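Local atomic coordinates of cell wall surface anchor protein (Streptococcus agalactiae, PDB entry 4Z1P), a protein that probably serves as a surface adhesin of the antigen I/II family, tethered to the streptococcal cell wall through its C-terminal LPXTG anchor motif. Residues A[74-79]-A[133-138]; A[84-89]-A[117-122]; A[202-207]-A[301-306]; A[216-221]-A[288-293]; A[240-245]-A[260-265]. All coordinates share one frame; numbering follows the deposited sequence. Where two conformers were deposited one is given.

Contact 1. Residues A[74-79]-A[133-138]; sequences KASNGD and KGLDIT
Ala75 faces Ile137 across the frayed end of an antiparallel strand pair, within a four-strand sheet of an immunoglobulin-like β-sandwich of the kind known from antigen I/II C-terminal domains. The bonds between Lys74 and Thr138 are the last regular ones; Ala75-Ile137 is a non-hydrogen-bonded pair beyond them. One residue further on, Ser76 N reaches Asp136 O in a weak bond, 2.8 Å long but bent to 125°, because the chain is already turning away in a type I turn from Ala75 to Gly78. Leu135 covers that turn. With CG anti to its carbonyl carbon (chi1 -60°), the side chain rises beneath Ser76 and Asn77. Its CB lies 3.7 Å from Ser76 OG, and from CG the branches part: CD2 comes to 3.4 Å from the same hydroxyl, while CD1 reaches the amide ND2 of Asn77 at 3.7 Å, the two side chains crossing at about a right angle. Asn77 is kept in place by its own loop, where OD1 accepts from Asp79 N in an Asx turn and ND2 donates to Asp79 OD2. On the buried side, Ile137 CD1 rests 3.7 Å from Ala75 CB. The Asp136 carboxylate turns elsewhere, to Phe38 N, Ser39 N and Lys35. Tyr130 of helix 123-131 packs on Ala75, Asn77 and Leu135. A water lies 2.8 Å from Ser76 OG, donates to Gly134 O and accepts from Asp136 N.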
# COMPACT_ATOMS: atom_id res chain seq x y z
N LYS A 74 -9.01 -1.35 22.79
CA LYS A 74 -8.49 -1.25 24.18
C LYS A 74 -8.71 0.09 24.79
O LYS A 74 -8.48 1.11 24.12
CB LYS A 74 -6.98 -1.58 24.26
CG LYS A 74 -6.62 -3.07 23.86
CD LYS A 74 -5.13 -3.37 23.75
CE LYS A 74 -4.43 -3.42 25.12
NZ LYS A 74 -2.98 -3.62 24.82
N ALA A 75 -9.15 0.08 26.06
CA ALA A 75 -9.19 1.30 26.83
C ALA A 75 -7.77 1.69 27.29
O ALA A 75 -6.82 0.86 27.34
CB ALA A 75 -10.14 1.19 27.99
N SER A 76 -7.60 2.98 27.60
CA SER A 76 -6.28 3.47 27.95
C SER A 76 -5.82 2.86 29.29
O SER A 76 -4.66 3.00 29.63
CB SER A 76 -6.26 4.99 28.04
OG SER A 76 -7.21 5.50 28.91
N ASN A 77 -6.73 2.30 30.06
CA ASN A 77 -6.32 1.59 31.28
C ASN A 77 -5.78 0.15 30.97
O ASN A 77 -5.40 -0.55 31.92
CB ASN A 77 -7.41 1.52 32.29
CG ASN A 77 -8.51 0.61 31.87
OD1 ASN A 77 -8.49 0.10 30.75
ND2 ASN A 77 -9.42 0.35 32.76
N GLY A 78 -5.71 -0.22 29.69
CA GLY A 78 -5.28 -1.57 29.27
C GLY A 78 -6.41 -2.60 29.10
O GLY A 78 -6.12 -3.66 28.56
N ASP A 79 -7.65 -2.27 29.46
CA ASP A 79 -8.79 -3.24 29.30
C ASP A 79 -9.09 -3.52 27.83
O ASP A 79 -9.17 -2.59 26.95
CB ASP A 79 -10.07 -2.81 29.94
CG ASP A 79 -10.00 -2.67 31.46
OD1 ASP A 79 -9.03 -3.11 32.06
OD2 ASP A 79 -10.99 -2.20 32.01
N LYS A 133 -14.76 7.93 33.63
CA LYS A 133 -13.38 7.89 34.05
C LYS A 133 -12.40 8.55 33.08
O LYS A 133 -11.22 8.60 33.34
CB LYS A 133 -12.97 6.46 34.41
CG LYS A 133 -13.81 5.91 35.59
CD LYS A 133 -13.35 4.51 36.08
CE LYS A 133 -14.30 4.01 37.21
NZ LYS A 133 -13.77 2.66 37.54
N GLY A 134 -12.87 9.03 31.96
CA GLY A 134 -12.00 9.63 31.05
C GLY A 134 -11.03 8.69 30.35
O GLY A 134 -9.94 9.09 30.06
N LEU A 135 -11.45 7.45 30.06
CA LEU A 135 -10.54 6.46 29.48
C LEU A 135 -10.79 6.35 27.98
O LEU A 135 -11.79 5.82 27.53
CB LEU A 135 -10.68 5.04 30.12
CG LEU A 135 -10.39 5.02 31.63
CD1 LEU A 135 -10.86 3.76 32.38
CD2 LEU A 135 -8.92 5.31 31.88
N ASP A 136 -9.85 6.86 27.21
CA ASP A 136 -9.95 6.87 25.75
C ASP A 136 -9.84 5.39 25.20
O ASP A 136 -9.17 4.53 25.81
CB ASP A 136 -8.77 7.54 25.19
CG ASP A 136 -8.68 9.08 25.58
OD1 ASP A 136 -9.68 9.65 25.96
OD2 ASP A 136 -7.57 9.62 25.45
N ILE A 137 -10.48 5.14 24.08
CA ILE A 137 -10.49 3.78 23.50
C ILE A 137 -9.68 3.82 22.20
O ILE A 137 -9.92 4.72 21.36
CB ILE A 137 -11.95 3.36 23.17
CG1 ILE A 137 -12.90 3.50 24.37
CG2 ILE A 137 -12.02 1.97 22.61
CD1 ILE A 137 -12.45 2.92 25.68
N THR A 138 -8.77 2.88 22.00
CA THR A 138 -7.98 2.80 20.82
C THR A 138 -8.36 1.60 19.96
O THR A 138 -8.42 0.43 20.47
CB THR A 138 -6.51 2.75 21.15
OG1 THR A 138 -6.14 3.95 21.84
CG2 THR A 138 -5.72 2.65 19.88
O HOH W 1 -6.69 3.89 24.39
O HOH W 2 -7.81 8.21 28.77

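Contact 2. Residues A[84-89]-A[117-122]; sequences LLEMRH and MWTAKD
Trp118 and Leu85 meet in the apolar centre, where Leu85 CB sits near the plane of the indole at its edge, 4.2 Å from CD1. Trp118 has CG beside its backbone N (chi1 -71°), and the ring runs alongside Met87, which has two deposited conformers. Leu85 CD2 lies 4.5 Å from Ala120 CB. Strand 65-75 of the facing sheet packs on Trp118 through Leu68, Val70 and Ile73, and Phe126 covers Leu85 and Ala120. Backbone bonds join the antiparallel strands at the hydrogen-bonded pairs Glu86-Thr119 and Arg88-Met117; another, from Lys121 N to Leu84 O at 2.9 Å, carries the pairing past the strand end. The face bearing Glu86, Arg88, Thr119 and Met117 is mixed, with Met117 buried under Leu100 of helix 98-106. A water accepts from Arg88 NH1 at 3.1 Å in the guanidinium plane and lies 2.7 Å from Thr119 OG1. Lys121 stretches across Glu86 at about a right angle, its CE 3.4 Å from Glu86 OE1, but NZ stays 4.4 Å from that oxygen and donates to Ser83 O. The charges are too far apart for a salt bridge, so the edge pairing rests mainly on backbone bonds and apolar packing round Trp118.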
# COMPACT_ATOMS: atom_id res chain seq x y z
N LEU A 84 -17.63 -5.38 24.84
CA LEU A 84 -18.59 -4.45 25.35
C LEU A 84 -19.18 -3.59 24.22
O LEU A 84 -20.13 -2.76 24.45
CB LEU A 84 -17.90 -3.45 26.32
CG LEU A 84 -17.10 -4.08 27.46
CD1 LEU A 84 -16.47 -3.06 28.41
CD2 LEU A 84 -17.89 -5.13 28.22
N LEU A 85 -18.68 -3.80 23.02
CA LEU A 85 -19.09 -3.01 21.87
C LEU A 85 -19.76 -3.84 20.82
O LEU A 85 -19.25 -4.92 20.45
CB LEU A 85 -17.90 -2.37 21.21
CG LEU A 85 -17.15 -1.46 22.18
CD1 LEU A 85 -15.80 -0.94 21.63
CD2 LEU A 85 -18.02 -0.31 22.56
N GLU A 86 -20.87 -3.36 20.33
CA GLU A 86 -21.52 -4.00 19.17
C GLU A 86 -20.94 -3.53 17.84
O GLU A 86 -21.05 -2.34 17.56
CB GLU A 86 -22.98 -3.75 19.23
CG GLU A 86 -23.80 -4.56 18.23
CD GLU A 86 -24.09 -6.00 18.66
OE1 GLU A 86 -24.21 -6.29 19.87
OE2 GLU A 86 -24.29 -6.83 17.76
N MET A 87 -20.38 -4.44 17.06
CA MET A 87 -19.78 -4.18 15.75
C MET A 87 -20.91 -4.23 14.68
O MET A 87 -21.65 -5.28 14.56
CB MET A 87 -18.69 -5.23 15.48
CG MET A 87 -17.90 -5.11 14.18
SD MET A 87 -18.83 -5.59 12.69
CE MET A 87 -17.55 -5.88 11.50
N ARG A 88 -21.05 -3.15 13.89
CA ARG A 88 -21.95 -3.14 12.78
C ARG A 88 -21.20 -2.79 11.57
O ARG A 88 -20.22 -2.04 11.64
CB ARG A 88 -23.13 -2.17 12.94
CG ARG A 88 -24.17 -2.62 13.92
CD ARG A 88 -25.37 -1.69 13.97
NE ARG A 88 -26.46 -2.19 14.85
CZ ARG A 88 -26.49 -2.13 16.16
NH1 ARG A 88 -25.53 -1.53 16.86
NH2 ARG A 88 -27.57 -2.63 16.80
N HIS A 89 -21.58 -3.39 10.43
CA HIS A 89 -20.91 -3.17 9.17
C HIS A 89 -21.96 -3.07 8.10
O HIS A 89 -22.65 -4.03 7.82
CB HIS A 89 -19.89 -4.25 8.84
CG HIS A 89 -19.33 -4.16 7.46
ND1 HIS A 89 -18.89 -5.26 6.76
CD2 HIS A 89 -19.17 -3.10 6.61
CE1 HIS A 89 -18.41 -4.87 5.59
NE2 HIS A 89 -18.55 -3.57 5.48
N MET A 117 -19.36 0.63 12.49
CA MET A 117 -19.70 1.34 13.65
C MET A 117 -19.71 0.46 14.88
O MET A 117 -20.15 -0.71 14.79
CB MET A 117 -21.05 2.05 13.48
CG MET A 117 -21.50 2.88 14.65
SD MET A 117 -23.04 3.76 14.32
CE MET A 117 -24.18 2.47 14.16
N TRP A 118 -19.19 0.96 15.97
CA TRP A 118 -19.13 0.20 17.24
C TRP A 118 -19.91 1.00 18.23
O TRP A 118 -19.64 2.20 18.39
CB TRP A 118 -17.67 0.05 17.72
CG TRP A 118 -16.84 -0.86 16.92
CD1 TRP A 118 -16.63 -2.22 17.16
CD2 TRP A 118 -16.15 -0.57 15.72
NE1 TRP A 118 -15.83 -2.74 16.21
CE2 TRP A 118 -15.53 -1.77 15.29
CE3 TRP A 118 -16.00 0.57 14.96
CZ2 TRP A 118 -14.74 -1.83 14.16
CZ3 TRP A 118 -15.18 0.54 13.88
CH2 TRP A 118 -14.60 -0.68 13.45
N THR A 119 -20.90 0.42 18.85
CA THR A 119 -21.73 1.02 19.85
C THR A 119 -21.67 0.31 21.19
O THR A 119 -21.54 -0.99 21.26
CB THR A 119 -23.21 0.98 19.38
OG1 THR A 119 -23.53 -0.32 18.98
CG2 THR A 119 -23.44 1.91 18.22
N ALA A 120 -21.72 1.08 22.27
CA ALA A 120 -21.74 0.50 23.56
C ALA A 120 -22.99 -0.32 23.80
O ALA A 120 -24.09 0.17 23.68
CB ALA A 120 -21.53 1.53 24.66
N LYS A 121 -22.82 -1.58 24.18
CA LYS A 121 -23.98 -2.50 24.33
C LYS A 121 -24.74 -2.10 25.58
O LYS A 121 -25.97 -2.17 25.61
CB LYS A 121 -23.49 -3.98 24.46
CG LYS A 121 -22.83 -4.56 23.25
CD LYS A 121 -22.40 -6.06 23.51
CE LYS A 121 -21.79 -6.65 22.29
NZ LYS A 121 -21.07 -7.96 22.52
N ASP A 122 -24.05 -1.66 26.60
CA ASP A 122 -24.70 -1.26 27.84
C ASP A 122 -24.21 0.15 28.17
O ASP A 122 -23.17 0.30 28.78
CB ASP A 122 -24.33 -2.19 28.97
CG ASP A 122 -25.04 -1.84 30.28
OD1 ASP A 122 -25.43 -0.68 30.49
OD2 ASP A 122 -25.11 -2.76 31.09
O HOH W 3 -21.28 -1.75 26.82
O HOH W 4 -18.70 -7.64 20.78
O HOH W 5 -25.67 -1.58 19.95

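Contact 3. Residues A[202-207]-A[301-306]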
# COMPACT_ATOMS: atom_id res chain seq x y z
N GLY A 202 22.86 -14.90 -36.28
CA GLY A 202 24.15 -14.59 -35.75
C GLY A 202 24.27 -13.15 -35.27
O GLY A 202 25.22 -12.81 -34.60
N ASP A 203 23.30 -12.30 -35.54
CA ASP A 203 23.38 -10.92 -34.99
C ASP A 203 23.01 -11.00 -33.51
O ASP A 203 22.33 -11.98 -33.04
CB ASP A 203 22.48 -9.93 -35.72
CG ASP A 203 23.02 -9.54 -37.08
OD1 ASP A 203 23.99 -10.17 -37.60
OD2 ASP A 203 22.48 -8.56 -37.62
N GLU A 204 23.59 -10.05 -32.78
CA GLU A 204 23.20 -9.79 -31.40
C GLU A 204 21.98 -8.86 -31.40
O GLU A 204 21.88 -7.97 -32.22
CB GLU A 204 24.35 -9.16 -30.62
CG GLU A 204 25.53 -10.14 -30.58
CD GLU A 204 26.72 -9.67 -29.83
OE1 GLU A 204 27.77 -10.32 -30.02
OE2 GLU A 204 26.61 -8.71 -29.04
N VAL A 205 21.13 -9.04 -30.39
CA VAL A 205 20.07 -8.07 -30.12
C VAL A 205 20.05 -7.91 -28.60
O VAL A 205 20.42 -8.85 -27.83
CB VAL A 205 18.64 -8.52 -30.63
CG1 VAL A 205 18.67 -8.93 -32.09
CG2 VAL A 205 18.02 -9.63 -29.80
N THR A 206 19.55 -6.76 -28.19
CA THR A 206 19.49 -6.44 -26.77
C THR A 206 18.03 -6.28 -26.32
O THR A 206 17.33 -5.44 -26.85
CB THR A 206 20.21 -5.12 -26.54
OG1 THR A 206 21.60 -5.31 -26.85
CG2 THR A 206 20.13 -4.64 -25.03
N TYR A 207 17.62 -7.05 -25.32
CA TYR A 207 16.36 -6.77 -24.64
C TYR A 207 16.53 -5.70 -23.58
O TYR A 207 17.43 -5.76 -22.73
CB TYR A 207 15.80 -8.05 -24.06
CG TYR A 207 15.52 -9.07 -25.15
CD1 TYR A 207 14.63 -8.78 -26.16
CD2 TYR A 207 16.15 -10.31 -25.15
CE1 TYR A 207 14.35 -9.69 -27.17
CE2 TYR A 207 15.92 -11.25 -26.16
CZ TYR A 207 15.05 -10.93 -27.18
OH TYR A 207 14.85 -11.83 -28.12
N PHE A 301 19.53 -4.51 -19.38
CA PHE A 301 19.75 -4.71 -20.79
C PHE A 301 20.34 -6.11 -20.89
O PHE A 301 21.38 -6.36 -20.30
CB PHE A 301 20.75 -3.71 -21.27
CG PHE A 301 20.24 -2.31 -21.30
CD1 PHE A 301 19.53 -1.85 -22.39
CD2 PHE A 301 20.36 -1.49 -20.18
CE1 PHE A 301 19.02 -0.52 -22.42
CE2 PHE A 301 19.90 -0.17 -20.21
CZ PHE A 301 19.21 0.31 -21.33
N ILE A 302 19.64 -7.01 -21.57
CA ILE A 302 20.04 -8.39 -21.76
C ILE A 302 20.50 -8.61 -23.20
O ILE A 302 19.73 -8.47 -24.13
CB ILE A 302 18.90 -9.34 -21.44
CG1 ILE A 302 18.47 -9.20 -20.03
CG2 ILE A 302 19.31 -10.77 -21.67
CD1 ILE A 302 17.06 -9.74 -19.81
N VAL A 303 21.76 -8.95 -23.39
CA VAL A 303 22.20 -9.07 -24.77
C VAL A 303 22.31 -10.55 -25.11
O VAL A 303 22.75 -11.37 -24.31
CB VAL A 303 23.38 -8.10 -25.15
CG1 VAL A 303 23.87 -7.23 -24.00
CG2 VAL A 303 24.42 -8.71 -26.04
N VAL A 304 21.80 -10.88 -26.28
CA VAL A 304 21.71 -12.25 -26.69
C VAL A 304 22.18 -12.31 -28.15
O VAL A 304 22.23 -11.30 -28.85
CB VAL A 304 20.27 -12.85 -26.59
CG1 VAL A 304 19.75 -12.76 -25.17
CG2 VAL A 304 19.32 -12.23 -27.60
N LYS A 305 22.47 -13.53 -28.61
CA LYS A 305 22.84 -13.72 -30.01
C LYS A 305 21.80 -14.65 -30.60
O LYS A 305 21.46 -15.64 -29.97
CB LYS A 305 24.24 -14.37 -30.07
CG LYS A 305 24.86 -14.29 -31.48
CD LYS A 305 26.15 -15.09 -31.57
CE LYS A 305 27.02 -14.59 -32.68
NZ LYS A 305 28.34 -15.11 -32.32
N ARG A 306 21.34 -14.33 -31.82
CA ARG A 306 20.36 -15.08 -32.55
C ARG A 306 21.05 -16.27 -33.20
O ARG A 306 21.85 -16.14 -34.11
CB ARG A 306 19.67 -14.17 -33.60
CG ARG A 306 18.51 -14.80 -34.43
CD ARG A 306 17.42 -15.50 -33.57
NE ARG A 306 17.06 -14.67 -32.42
CZ ARG A 306 16.34 -13.55 -32.50
NH1 ARG A 306 15.85 -13.19 -33.67
NH2 ARG A 306 16.09 -12.80 -31.40
O HOH W 6 28.72 -11.81 -31.98
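Val205 and Val304 form a hydrogen-bonded pair of antiparallel strands, each donating to the other's carbonyl, and their CG2 methyls touch at 3.6 Å on the buried face. Tyr207 and Ile302 repeat this pair of reciprocal hydrogen bonds further along. At the other end, Arg306 N meets Asp203 O almost straight (178°), and Gly202 N reaches Arg306 O at 2.7 Å, so the pairing runs on beyond the start of strand 204-210. On the buried face Tyr207 crosses Val304 at about a right angle, CE2 3.8 Å from CG2, and its hydroxyl ends near Arg306. That arginine leaves the backbone with CG anti to N (chi1 -176°), then bends twice, at chi2 and chi3, which brings the guanidinium back beside Val205. Tyr207 OH lies near the guanidinium plane at its edge, 3.6 Å from NH2. On the face bearing Thr206, the CG2 methyl comes to the Phe301 ring edge, 3.9 Å from CD1. At the far end of the same face, Lys305 lies extended, its CE 3.2 Å from Gly202 O. A water donates to Glu204 OE1 at 2.6 Å and accepts only weakly from Lys305 NZ. The second shell explains the polar end: Asp236 takes Arg306 NH2 in a salt bridge through OD1 and bonds the Tyr207 hydroxyl through OD2, while Thr332 and Thr334 take NH1. The Asp236 carboxylate probably balances the buried guanidinium charge, and it fixes tyrosine and arginine together at the end of an otherwise apolar face.

Contact 4. Residues A[216-221]-A[288-293]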
# COMPACT_ATOMS: atom_id res chain seq x y z
N ALA A 216 9.56 8.56 -4.62
CA ALA A 216 9.82 9.25 -3.37
C ALA A 216 8.48 9.38 -2.63
O ALA A 216 7.42 9.32 -3.27
CB ALA A 216 10.36 10.66 -3.67
N ASN A 217 8.52 9.67 -1.34
CA ASN A 217 7.27 9.89 -0.56
C ASN A 217 6.44 8.62 -0.47
O ASN A 217 5.21 8.66 -0.44
CB ASN A 217 6.46 11.08 -1.17
CG ASN A 217 5.51 11.71 -0.17
OD1 ASN A 217 5.93 12.23 0.85
ND2 ASN A 217 4.22 11.64 -0.45
N ARG A 218 7.11 7.47 -0.42
CA ARG A 218 6.45 6.19 -0.16
C ARG A 218 6.44 5.84 1.34
O ARG A 218 7.27 6.31 2.07
CB ARG A 218 7.15 5.10 -0.92
CG ARG A 218 8.59 4.90 -0.54
CD ARG A 218 9.13 3.76 -1.34
NE ARG A 218 10.51 3.56 -0.98
CZ ARG A 218 11.53 4.21 -1.52
NH1 ARG A 218 11.33 5.09 -2.49
NH2 ARG A 218 12.77 3.97 -1.07
N GLY A 219 5.53 4.97 1.75
CA GLY A 219 5.38 4.62 3.14
C GLY A 219 5.95 3.28 3.52
O GLY A 219 5.47 2.67 4.45
N TYR A 220 6.93 2.78 2.75
CA TYR A 220 7.51 1.48 3.00
C TYR A 220 8.93 1.47 2.49
O TYR A 220 9.27 2.24 1.62
CB TYR A 220 6.71 0.38 2.27
CG TYR A 220 6.61 0.68 0.81
CD1 TYR A 220 5.60 1.53 0.32
CD2 TYR A 220 7.53 0.18 -0.09
CE1 TYR A 220 5.51 1.87 -1.02
CE2 TYR A 220 7.46 0.50 -1.46
CZ TYR A 220 6.47 1.33 -1.93
OH TYR A 220 6.42 1.68 -3.26
N ASP A 221 9.72 0.56 3.01
CA ASP A 221 11.04 0.30 2.44
C ASP A 221 11.04 -0.83 1.43
O ASP A 221 10.18 -1.78 1.47
CB ASP A 221 12.01 -0.02 3.57
CG ASP A 221 12.05 1.11 4.59
OD1 ASP A 221 12.14 2.31 4.19
OD2 ASP A 221 11.91 0.81 5.77
N ALA A 288 17.45 -1.83 1.27
CA ALA A 288 17.19 -1.31 2.63
C ALA A 288 17.82 0.08 2.86
O ALA A 288 17.33 0.85 3.68
CB ALA A 288 17.72 -2.31 3.65
N GLN A 289 18.89 0.41 2.13
CA GLN A 289 19.58 1.67 2.32
C GLN A 289 19.00 2.77 1.52
O GLN A 289 19.40 3.93 1.74
CB GLN A 289 21.07 1.59 1.94
CG GLN A 289 21.93 0.68 2.79
CD GLN A 289 23.21 0.32 2.05
OE1 GLN A 289 24.05 1.19 1.83
NE2 GLN A 289 23.35 -0.95 1.65
N VAL A 290 18.07 2.49 0.60
CA VAL A 290 17.48 3.62 -0.15
C VAL A 290 16.56 4.47 0.73
O VAL A 290 15.70 3.91 1.44
CB VAL A 290 16.71 3.15 -1.41
CG1 VAL A 290 16.27 4.37 -2.27
CG2 VAL A 290 17.63 2.24 -2.24
N SER A 291 16.75 5.78 0.71
CA SER A 291 15.86 6.66 1.46
C SER A 291 14.43 6.62 0.98
O SER A 291 14.18 6.62 -0.23
CB SER A 291 16.36 8.07 1.33
OG SER A 291 15.46 8.96 1.93
N ARG A 292 13.45 6.71 1.89
CA ARG A 292 12.04 6.78 1.45
C ARG A 292 11.74 8.05 0.70
O ARG A 292 10.76 8.14 -0.05
CB ARG A 292 11.07 6.72 2.65
CG ARG A 292 11.08 5.35 3.25
CD ARG A 292 9.94 5.20 4.20
NE ARG A 292 9.99 3.92 4.84
CZ ARG A 292 9.14 3.60 5.81
NH1 ARG A 292 8.22 4.50 6.19
NH2 ARG A 292 9.20 2.42 6.37
N SER A 293 12.58 9.06 0.90
CA SER A 293 12.44 10.29 0.18
C SER A 293 13.13 10.22 -1.19
O SER A 293 13.15 11.22 -1.87
CB SER A 293 13.07 11.45 0.94
OG SER A 293 14.49 11.28 0.89
O HOH W 7 7.53 7.26 5.23
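Arg292 reaches across to Asp221 with an almost fully extended side chain: CG lies beside the backbone N (chi1 -70°), and the remaining torsions stay near anti through NE. This carries the guanidinium past the backbone of Gly219 and Tyr220 to a side-on salt bridge. NE donates to Asp221 OD1 at 2.8 Å, nearly straight and within the guanidinium plane, although the oxygen is approached from above the carboxylate. The NH2 to OD2 bond is longer, 3.2 Å, and weak, consistent with planes turned 49° apart. Tyr220 N stands 3.8 Å over the centre of the Arg292 guanidinium, with Gly219 C above the same flat group nearer its rim. NH1 points away from Asp221 to a water at 3.0 Å and to Asp13.

Arg218 takes a different shape. Its CG stands between N and the carbonyl carbon (chi1 62°), after which the chain runs straight to NE. CD passes 3.6 Å above the Tyr220 ring, toward its rim, and Arg292 CA covers a face of the guanidinium. NH2 comes to 3.7 Å from Val290 CG1 at the edge, while NH1 is bonded to Ser294 O and Pro215 O. A weak backbone bond of 3.0 Å, from Asn217 N to Arg292 O, joins the far end. Asn217 and Gly219 also bond with Ser23, and the Asn217 side chain with Lys22. The arrangement is a loop-to-loop contact at the junction of two tandem β-sandwich domains, bound by arginine rather than by strand pairing.

Contact 5. Residues A[240-245]-A[260-265]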
# COMPACT_ATOMS: atom_id res chain seq x y z
N LYS A 240 25.11 -11.75 -21.91
CA LYS A 240 25.51 -10.87 -20.79
C LYS A 240 24.41 -9.89 -20.49
O LYS A 240 23.53 -9.70 -21.30
CB LYS A 240 26.76 -10.07 -21.13
CG LYS A 240 26.57 -8.99 -22.19
CD LYS A 240 27.84 -8.21 -22.58
CE LYS A 240 28.51 -7.42 -21.44
NZ LYS A 240 27.62 -6.71 -20.45
N ASP A 241 24.51 -9.22 -19.35
CA ASP A 241 23.55 -8.20 -18.98
C ASP A 241 24.25 -6.94 -18.50
O ASP A 241 25.49 -6.84 -18.39
CB ASP A 241 22.54 -8.75 -17.96
CG ASP A 241 23.17 -9.17 -16.63
OD1 ASP A 241 24.41 -9.08 -16.48
OD2 ASP A 241 22.42 -9.62 -15.73
N LYS A 242 23.43 -5.93 -18.30
CA LYS A 242 23.88 -4.66 -17.86
C LYS A 242 22.66 -4.00 -17.14
O LYS A 242 21.57 -3.97 -17.69
CB LYS A 242 24.23 -3.83 -19.03
CG LYS A 242 24.87 -2.54 -18.62
CD LYS A 242 25.50 -1.92 -19.86
CE LYS A 242 25.78 -0.48 -19.57
NZ LYS A 242 26.53 -0.46 -18.28
N VAL A 243 22.90 -3.51 -15.95
CA VAL A 243 21.86 -2.88 -15.11
C VAL A 243 22.28 -1.48 -14.74
O VAL A 243 23.41 -1.26 -14.24
CB VAL A 243 21.48 -3.78 -13.91
CG1 VAL A 243 22.67 -4.09 -12.99
CG2 VAL A 243 20.32 -3.15 -13.13
N VAL A 244 21.40 -0.50 -14.97
CA VAL A 244 21.76 0.89 -14.71
C VAL A 244 20.66 1.68 -14.00
O VAL A 244 19.50 1.42 -14.14
CB VAL A 244 22.21 1.66 -15.97
CG1 VAL A 244 23.21 0.86 -16.78
CG2 VAL A 244 21.04 2.09 -16.83
N ALA A 245 21.07 2.68 -13.23
CA ALA A 245 20.13 3.48 -12.44
C ALA A 245 19.37 4.36 -13.38
O ALA A 245 19.97 5.05 -14.25
CB ALA A 245 20.85 4.29 -11.39
N GLY A 260 22.37 6.69 -14.28
CA GLY A 260 23.24 6.12 -15.33
C GLY A 260 24.34 5.26 -14.72
O GLY A 260 25.04 4.58 -15.44
N THR A 261 24.47 5.28 -13.39
CA THR A 261 25.44 4.46 -12.70
C THR A 261 25.19 3.00 -12.98
O THR A 261 24.02 2.55 -13.02
CB THR A 261 25.32 4.74 -11.20
OG1 THR A 261 25.69 6.09 -10.95
CG2 THR A 261 26.15 3.84 -10.39
N ASN A 262 26.25 2.25 -13.22
CA ASN A 262 26.14 0.80 -13.35
C ASN A 262 25.88 0.27 -11.93
O ASN A 262 26.67 0.57 -11.03
CB ASN A 262 27.47 0.20 -13.89
CG ASN A 262 27.35 -1.27 -14.17
OD1 ASN A 262 26.71 -2.00 -13.44
ND2 ASN A 262 27.89 -1.71 -15.29
N LEU A 263 24.83 -0.54 -11.74
CA LEU A 263 24.42 -1.03 -10.42
C LEU A 263 24.74 -2.51 -10.20
O LEU A 263 24.23 -3.13 -9.26
CB LEU A 263 22.92 -0.76 -10.17
CG LEU A 263 22.45 0.69 -10.29
CD1 LEU A 263 20.93 0.79 -10.26
CD2 LEU A 263 23.01 1.56 -9.19
N VAL A 264 25.58 -3.09 -11.04
CA VAL A 264 25.79 -4.54 -10.95
C VAL A 264 26.19 -5.00 -9.56
O VAL A 264 25.84 -6.11 -9.16
CB VAL A 264 26.86 -5.06 -11.92
CG1 VAL A 264 28.21 -4.41 -11.66
CG2 VAL A 264 27.00 -6.60 -11.82
N GLN A 265 26.95 -4.17 -8.85
CA GLN A 265 27.52 -4.57 -7.54
C GLN A 265 26.41 -4.85 -6.49
O GLN A 265 26.62 -5.64 -5.55
CB GLN A 265 28.51 -3.54 -7.04
CG GLN A 265 27.90 -2.19 -6.70
CD GLN A 265 28.87 -1.17 -6.16
OE1 GLN A 265 29.06 -0.11 -6.77
NE2 GLN A 265 29.44 -1.44 -4.97
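Leu263 sets CG anti to its carbonyl carbon (chi1 -56°), which lays the isobutyl group over Ala245, and Val243 places CG1 between its backbone N and carbonyl carbon (chi1 60°), bringing that methyl to Val264. Both groups pack where a loop lies against the last residues of strand 236-245, an outer strand of a four-strand antiparallel sheet in the second β-sandwich; the pairing amounts to a single bridge, Val244 with Asn262. Leu263 CD1 touches Ala245 CB at 3.7 Å and also lies 3.5 Å from Ala245 N. Val243 CG1 lies 3.6 Å from Val264 N, at the start of a 3-10 turn.

Three backbone bonds hold the loop to the strand end. Leu263 N donates to Val243 O at 3.0 Å and nearly straight (172°), Ala245 N donates to Thr261 O, and Gly260 N to Ala245 O. Gly260 has a positive phi, and from there the chain comes alongside the strand end. The Asn262 side chain shapes the following turn: its OD1 accepts from Val264 N at 2.9 Å, an Asx turn. On the inner side Ala298 of the neighbouring strand and Phe282 pack on both Val243 and Leu263, which buries the apolar half of the contact, whereas Gly260, Asn262 and Val264 are exposed. Thr261 OG1 is bonded to Pro258 O within its own loop. On the outer side, Lys242, bent at its last torsion, passes obliquely to the Asn262 side chain, where the two nitrogens, NZ and Asn262 ND2, lie 3.5 Å apart.

Contacts 1 and 2 belong to the first β-sandwich, contacts 3, 4 and 5 to the second, contact 4 lying at its end toward the first and nearest the centre of the chain. Contacts 1 and 2 sit in facing sheets, their centres about 16 Å apart, and share helix 123-131 as a cover. Contacts 3 and 5 touch directly, since strands 298-306 and 236-245 are neighbours: Phe301 N lies 2.7 Å from Lys242 O. Contact 3 is the most buried, with a charged cluster inside; contact 2 has an apolar face and a mixed one; contacts 1 and 5 finish strand ends with Asx turns. Contact 4 relies chiefly on side-chain charge, away from any strand.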